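Local atomic coordinates of outer membrane protein assembly factor BamA (Haemophilus ducreyi, PDB entry 4K3C), a protein that probably works, as part of the Bam complex, in assembling beta-barrel proteins and inserting them into the outer membrane. Residues R399-G404 with A517-E522; V457-A462 with A490-A495. One frame throughout, in Å; residues are numbered along the deposited sequence.

Overall arrangement
Both contacts belong to the Omp85 barrel that follows the two POTRA domains of this construct, and their centres lie about 13 Å apart. Contact 2 is barrel wall, strand against neighbouring strand. Contact 1 is where the folded-in loop carrying the RGF motif meets the start of the last strand, 521-531, and the residues just before it. R399 joins them: its NE makes a salt bridge to D460 OD2 at 2.8 Å, and its O accepts a probable hydrogen bond from S491 OG, also at 2.8 Å. F401 adds packing, with CE1 3.8 Å from A490 O. R399 is thus bound to the wall, while G400-A402 engage E520-E522.

Contact 1: residues R399-G404 with A517-E522; sequences RGFAGG and AGDEIE
I521 has CG1 anti to its carbonyl carbon (chi1 -57°), and a second turn (chi2 -56°) brings CD1 over one face of the F401 ring. The two side chains run side by side, pointing the same way, in a CH-pi contact: CD1 is 3.8 Å from the ring centroid and displaced toward the rim, with CE2 the closest ring atom to CD1 at 3.4 Å. The other branch of I521, CG2, sits 3.3 Å from G400 O.

Beside this apolar pair the two backbones form a short antiparallel bridge, F401 facing I521 as a non-hydrogen-bonded pair. A402 N donates to E520 O at 2.8 Å, nearly straight at 175°. On the other flank of the bridge, E522 N reaches G400 O, but that bond is bent and weak. A402 is then bordered by two acidic side chains. E520 is extended, and its CG, CD and OE2 close on the A402 methyl, OE2 3.3 Å from CB. E522 brings OE1, which also takes a weak bond from Q525 NE2, to 3.6 Å from A402 CA. Near the ring, the D519 carboxylate is turned well out of the F401 plane; OD2 comes only to 4.1 Å from CE2, and its salt bridge is with R489.

This is the tip of the Omp85 barrel loop that folds back into the lumen, and its RGF sequence is the family's signature. Q525, on the last strand, extends the grip by bonding G400 N. Across the contact itself the polar grip is backbone to backbone, one firm N-H...O=C bond and one weak one, while F401 and I521 pack apolarly and the two glutamate carboxylates touch A402 without a hydrogen bond. The charge on D519 is probably balanced by R489 rather than by the loop.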
ATOM      1  N   ARG A 399      18.970  -4.597  12.042  1.00 29.55           N
ATOM      2  CA  ARG A 399      19.899  -3.489  12.137  1.00 29.64           C
ATOM      3  C   ARG A 399      21.230  -3.866  12.818  1.00 40.30           C
ATOM      4  O   ARG A 399      21.290  -4.815  13.593  1.00 34.70           O
ATOM      5  CB  ARG A 399      19.196  -2.305  12.769  1.00 29.80           C
ATOM      6  CG  ARG A 399      18.095  -1.808  11.851  1.00 42.77           C
ATOM      7  CD  ARG A 399      17.274  -0.696  12.455  1.00 46.75           C
ATOM      8  NE  ARG A 399      16.188  -1.218  13.278  1.00 42.61           N
ATOM      9  CZ  ARG A 399      15.039  -0.588  13.472  1.00 48.64           C
ATOM     10  NH1 ARG A 399      14.103  -1.148  14.239  1.00 58.24           N
ATOM     11  NH2 ARG A 399      14.827   0.596  12.896  1.00 42.83           N
ATOM     12  N   GLY A 400      22.312  -3.173  12.472  1.00 42.23           N
ATOM     13  CA  GLY A 400      23.624  -3.554  12.965  1.00 38.68           C
ATOM     14  C   GLY A 400      24.303  -4.651  12.148  1.00 39.46           C
ATOM     15  O   GLY A 400      25.526  -4.742  12.105  1.00 39.10           O
ATOM     16  N   PHE A 401      23.528  -5.503  11.498  1.00 35.90           N
ATOM     17  CA  PHE A 401      24.144  -6.408  10.534  1.00 36.65           C
ATOM     18  C   PHE A 401      24.016  -5.850   9.107  1.00 39.35           C
ATOM     19  O   PHE A 401      23.035  -5.178   8.782  1.00 44.23           O
ATOM     20  CB  PHE A 401      23.561  -7.813  10.660  1.00 32.33           C
ATOM     21  CG  PHE A 401      23.767  -8.428  12.021  1.00 39.38           C
ATOM     22  CD1 PHE A 401      23.063  -7.963  13.120  1.00 40.21           C
ATOM     23  CD2 PHE A 401      24.665  -9.465  12.202  1.00 39.86           C
ATOM     24  CE1 PHE A 401      23.245  -8.522  14.360  1.00 44.70           C
ATOM     25  CE2 PHE A 401      24.843 -10.027  13.448  1.00 44.66           C
ATOM     26  CZ  PHE A 401      24.136  -9.551  14.528  1.00 42.53           C
ATOM     27  N   ALA A 402      25.015  -6.089   8.264  1.00 36.57           N
ATOM     28  CA  ALA A 402      24.935  -5.580   6.898  1.00 43.52           C
ATOM     29  C   ALA A 402      23.836  -6.309   6.150  1.00 42.91           C
ATOM     30  O   ALA A 402      23.473  -7.429   6.506  1.00 43.22           O
ATOM     31  CB  ALA A 402      26.245  -5.740   6.183  1.00 43.68           C
ATOM     32  N   GLY A 403      23.297  -5.664   5.124  1.00 36.70           N
ATOM     33  CA  GLY A 403      22.275  -6.286   4.310  1.00 34.64           C
ATOM     34  C   GLY A 403      22.731  -7.629   3.756  1.00 41.54           C
ATOM     35  O   GLY A 403      23.852  -7.767   3.255  1.00 35.85           O
ATOM     36  N   GLY A 404      21.863  -8.630   3.886  1.00 48.25           N
ATOM     37  CA  GLY A 404      22.103  -9.952   3.334  1.00 50.31           C
ATOM     38  C   GLY A 404      23.257 -10.709   3.951  1.00 56.54           C
ATOM     39  O   GLY A 404      23.777 -11.644   3.344  1.00 65.81           O
ATOM     40  N   ALA A 517      30.351 -16.197  14.279  1.00 56.16           N
ATOM     41  CA  ALA A 517      31.615 -16.024  13.581  1.00 45.50           C
ATOM     42  C   ALA A 517      31.331 -15.740  12.129  1.00 47.36           C
ATOM     43  O   ALA A 517      30.526 -16.437  11.512  1.00 58.15           O
ATOM     44  CB  ALA A 517      32.429 -17.278  13.696  1.00 41.01           C
ATOM     45  N   GLY A 518      31.966 -14.702  11.593  1.00 47.50           N
ATOM     46  CA  GLY A 518      31.897 -14.398  10.172  1.00 48.53           C
ATOM     47  C   GLY A 518      30.715 -13.557   9.735  1.00 53.77           C
ATOM     48  O   GLY A 518      30.530 -13.306   8.537  1.00 63.32           O
ATOM     49  N   ASP A 519      29.909 -13.133  10.704  1.00 47.76           N
ATOM     50  CA  ASP A 519      28.771 -12.271  10.436  1.00 48.35           C
ATOM     51  C   ASP A 519      29.210 -10.842  10.130  1.00 53.13           C
ATOM     52  O   ASP A 519      29.978 -10.244  10.887  1.00 59.63           O
ATOM     53  CB  ASP A 519      27.816 -12.305  11.622  1.00 50.54           C
ATOM     54  CG  ASP A 519      27.092 -13.613  11.718  1.00 57.51           C
ATOM     55  OD1 ASP A 519      27.397 -14.490  10.881  1.00 63.81           O
ATOM     56  OD2 ASP A 519      26.242 -13.773  12.620  1.00 53.77           O
ATOM     57  N   GLU A 520      28.741 -10.284   9.016  1.00 48.86           N
ATOM     58  CA  GLU A 520      29.150  -8.923   8.705  1.00 49.99           C
ATOM     59  C   GLU A 520      28.363  -7.856   9.459  1.00 49.21           C
ATOM     60  O   GLU A 520      27.173  -7.638   9.198  1.00 46.83           O
ATOM     61  CB  GLU A 520      29.095  -8.644   7.228  1.00 35.01           C
ATOM     62  CG  GLU A 520      29.340  -7.205   6.955  1.00 62.98           C
ATOM     63  CD  GLU A 520      29.564  -6.971   5.516  1.00 67.29           C
ATOM     64  OE1 GLU A 520      29.986  -7.945   4.868  1.00 62.20           O
ATOM     65  OE2 GLU A 520      29.324  -5.839   5.036  1.00 76.22           O
ATOM     66  N   ILE A 521      29.054  -7.181  10.375  1.00 42.28           N
ATOM     67  CA  ILE A 521      28.457  -6.145  11.208  1.00 39.09           C
ATOM     68  C   ILE A 521      28.602  -4.754  10.606  1.00 35.97           C
ATOM     69  O   ILE A 521      29.706  -4.287  10.399  1.00 46.40           O
ATOM     70  CB  ILE A 521      29.123  -6.116  12.603  1.00 46.14           C
ATOM     71  CG1 ILE A 521      29.003  -7.478  13.280  1.00 35.06           C
ATOM     72  CG2 ILE A 521      28.502  -5.039  13.471  1.00 49.48           C
ATOM     73  CD1 ILE A 521      27.587  -7.969  13.410  1.00 33.92           C
ATOM     74  N   GLU A 522      27.483  -4.093  10.349  1.00 36.14           N
ATOM     75  CA  GLU A 522      27.477  -2.704   9.892  1.00 44.37           C
ATOM     76  C   GLU A 522      26.599  -1.893  10.841  1.00 50.94           C
ATOM     77  O   GLU A 522      25.390  -1.779  10.639  1.00 59.88           O
ATOM     78  CB  GLU A 522      26.930  -2.633   8.467  1.00 52.59           C
ATOM     79  CG  GLU A 522      26.648  -1.249   7.907  1.00 51.78           C
ATOM     80  CD  GLU A 522      26.054  -1.307   6.502  1.00 65.62           C
ATOM     81  OE1 GLU A 522      25.025  -2.002   6.302  1.00 68.89           O
ATOM     82  OE2 GLU A 522      26.629  -0.667   5.593  1.00 79.15           O
TER

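Contact 2: residues V457-A462 with A490-A495; sequences VFVDAA and ASAGIA
The F458 ring lies across the backbone of G493, with G493 N 3.5 Å above the ring plane and over its centre. The two residues face each other as a hydrogen-bonded pair in neighbouring antiparallel strands of the Omp85 beta-barrel. CG of F458 stands between its own backbone N and carbonyl carbon (chi1 66°), and chi2 of 88° turns the ring so that a face lies over G493, which has no side chain on that side to obstruct it. At the ring edge, I494 O lies in the plane, 3.4 Å from CE2, while A495 CB approaches obliquely. The guanidinium of R399 covers the opposite face in a cation-pi contact, sandwiching the ring.

D460 and S491 form the next hydrogen-bonded pair on the F458 face. Their side chains meet only loosely, D460 CB 3.9 Å from S491 OG, since the polar ends of both turn to R399. Four backbone bonds fasten the strands: F458 and G493 exchange N-H...O bonds in both directions, as do D460 and S491, all between 2.9 and 3.1 Å.

The other face carries V457, V459, A461, A490, A492 and I494, largely on the surface and probably facing lipid. The V457 and I494 side chains cross obliquely, V457 CG2 3.6 Å from I494 CD1. V459 CG2 touches A492 CB at 3.9 Å. At the far end, the methyls of A461 and A490 meet, CB to CB, at 3.6 Å.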
ATOM      1  N   VAL A 457      14.014   3.251  20.370  1.00 39.11           N
ATOM      2  CA  VAL A 457      15.035   2.330  20.841  1.00 33.43           C
ATOM      3  C   VAL A 457      14.476   0.950  20.618  1.00 41.76           C
ATOM      4  O   VAL A 457      13.309   0.692  20.931  1.00 48.55           O
ATOM      5  CB  VAL A 457      15.341   2.540  22.323  1.00 42.53           C
ATOM      6  CG1 VAL A 457      16.134   1.371  22.876  1.00 42.71           C
ATOM      7  CG2 VAL A 457      16.099   3.864  22.518  1.00 38.63           C
ATOM      8  N   PHE A 458      15.284   0.058  20.057  1.00 36.21           N
ATOM      9  CA  PHE A 458      14.712  -1.142  19.454  1.00 41.14           C
ATOM     10  C   PHE A 458      15.528  -2.379  19.795  1.00 43.12           C
ATOM     11  O   PHE A 458      16.686  -2.282  20.245  1.00 38.11           O
ATOM     12  CB  PHE A 458      14.592  -0.986  17.912  1.00 30.73           C
ATOM     13  CG  PHE A 458      15.914  -0.903  17.225  1.00 42.44           C
ATOM     14  CD1 PHE A 458      16.574  -2.051  16.824  1.00 39.16           C
ATOM     15  CD2 PHE A 458      16.530   0.317  17.022  1.00 49.04           C
ATOM     16  CE1 PHE A 458      17.811  -1.984  16.235  1.00 40.69           C
ATOM     17  CE2 PHE A 458      17.770   0.389  16.417  1.00 52.23           C
ATOM     18  CZ  PHE A 458      18.408  -0.767  16.025  1.00 47.15           C
ATOM     19  N   VAL A 459      14.908  -3.537  19.566  1.00 30.46           N
ATOM     20  CA  VAL A 459      15.622  -4.803  19.526  1.00 35.88           C
ATOM     21  C   VAL A 459      15.177  -5.545  18.273  1.00 38.57           C
ATOM     22  O   VAL A 459      13.992  -5.863  18.114  1.00 44.23           O
ATOM     23  CB  VAL A 459      15.369  -5.669  20.792  1.00 46.83           C
ATOM     24  CG1 VAL A 459      15.765  -7.118  20.539  1.00 30.17           C
ATOM     25  CG2 VAL A 459      16.130  -5.105  21.980  1.00 31.03           C
ATOM     26  N   ASP A 460      16.106  -5.791  17.359  1.00 41.89           N
ATOM     27  CA  ASP A 460      15.774  -6.576  16.171  1.00 42.66           C
ATOM     28  C   ASP A 460      16.346  -7.965  16.401  1.00 41.11           C
ATOM     29  O   ASP A 460      17.277  -8.141  17.187  1.00 38.32           O
ATOM     30  CB  ASP A 460      16.370  -5.975  14.882  1.00 44.83           C
ATOM     31  CG  ASP A 460      15.739  -4.635  14.482  1.00 47.90           C
ATOM     32  OD1 ASP A 460      14.773  -4.187  15.122  1.00 51.48           O
ATOM     33  OD2 ASP A 460      16.208  -4.028  13.493  1.00 53.16           O
ATOM     34  N   ALA A 461      15.786  -8.949  15.713  1.00 45.47           N
ATOM     35  CA  ALA A 461      16.243 -10.328  15.817  1.00 43.78           C
ATOM     36  C   ALA A 461      15.734 -11.103  14.610  1.00 43.64           C
ATOM     37  O   ALA A 461      14.574 -10.951  14.206  1.00 41.45           O
ATOM     38  CB  ALA A 461      15.762 -10.963  17.109  1.00 31.60           C
ATOM     39  N   ALA A 462      16.616 -11.914  14.033  1.00 43.25           N
ATOM     40  CA  ALA A 462      16.363 -12.565  12.749  1.00 43.55           C
ATOM     41  C   ALA A 462      17.098 -13.902  12.656  1.00 49.91           C
ATOM     42  O   ALA A 462      18.054 -14.153  13.399  1.00 58.37           O
ATOM     43  CB  ALA A 462      16.790 -11.659  11.620  1.00 40.20           C
ATOM     44  N   ALA A 490      20.591 -11.091  16.941  1.00 34.79           N
ATOM     45  CA  ALA A 490      19.794  -9.993  17.396  1.00 30.21           C
ATOM     46  C   ALA A 490      20.657  -8.792  17.745  1.00 81.70           C
ATOM     47  O   ALA A 490      21.862  -8.889  17.927  1.00 31.12           O
ATOM     48  CB  ALA A 490      18.994 -10.423  18.562  1.00 30.26           C
ATOM     49  N   SER A 491      20.016  -7.646  17.840  1.00 30.36           N
ATOM     50  CA  SER A 491      20.727  -6.422  18.083  1.00 40.31           C
ATOM     51  C   SER A 491      19.831  -5.458  18.815  1.00 40.57           C
ATOM     52  O   SER A 491      18.609  -5.639  18.855  1.00 42.53           O
ATOM     53  CB  SER A 491      21.124  -5.794  16.748  1.00 47.76           C
ATOM     54  OG  SER A 491      19.992  -5.321  16.025  1.00 45.80           O
ATOM     55  N   ALA A 492      20.440  -4.413  19.362  1.00 35.92           N
ATOM     56  CA  ALA A 492      19.686  -3.348  20.003  1.00 36.23           C
ATOM     57  C   ALA A 492      20.268  -1.982  19.647  1.00 35.30           C
ATOM     58  O   ALA A 492      21.493  -1.833  19.514  1.00 32.44           O
ATOM     59  CB  ALA A 492      19.680  -3.548  21.473  1.00 31.93           C
ATOM     60  N   GLY A 493      19.407  -0.982  19.468  1.00 33.09           N
ATOM     61  CA  GLY A 493      19.935   0.317  19.111  1.00 39.25           C
ATOM     62  C   GLY A 493      19.030   1.507  19.268  1.00 32.97           C
ATOM     63  O   GLY A 493      17.918   1.400  19.784  1.00 34.93           O
ATOM     64  N   ILE A 494      19.556   2.651  18.853  1.00 33.57           N
ATOM     65  CA  ILE A 494      18.795   3.881  18.654  1.00 52.82           C
ATOM     66  C   ILE A 494      18.466   3.994  17.172  1.00 41.67           C
ATOM     67  O   ILE A 494      19.170   3.460  16.319  1.00 33.83           O
ATOM     68  CB  ILE A 494      19.621   5.129  19.026  1.00 54.87           C
ATOM     69  CG1 ILE A 494      20.369   4.891  20.330  1.00 69.23           C
ATOM     70  CG2 ILE A 494      18.732   6.360  19.176  1.00 44.83           C
ATOM     71  CD1 ILE A 494      19.466   4.668  21.501  1.00 73.00           C
ATOM     72  N   ALA A 495      17.397   4.701  16.864  1.00 42.19           N
ATOM     73  CA  ALA A 495      16.977   4.835  15.490  1.00 52.24           C
ATOM     74  C   ALA A 495      16.279   6.171  15.367  1.00 60.28           C
ATOM     75  O   ALA A 495      15.365   6.481  16.132  1.00 68.18           O
ATOM     76  CB  ALA A 495      16.051   3.689  15.109  1.00 32.29           C
TER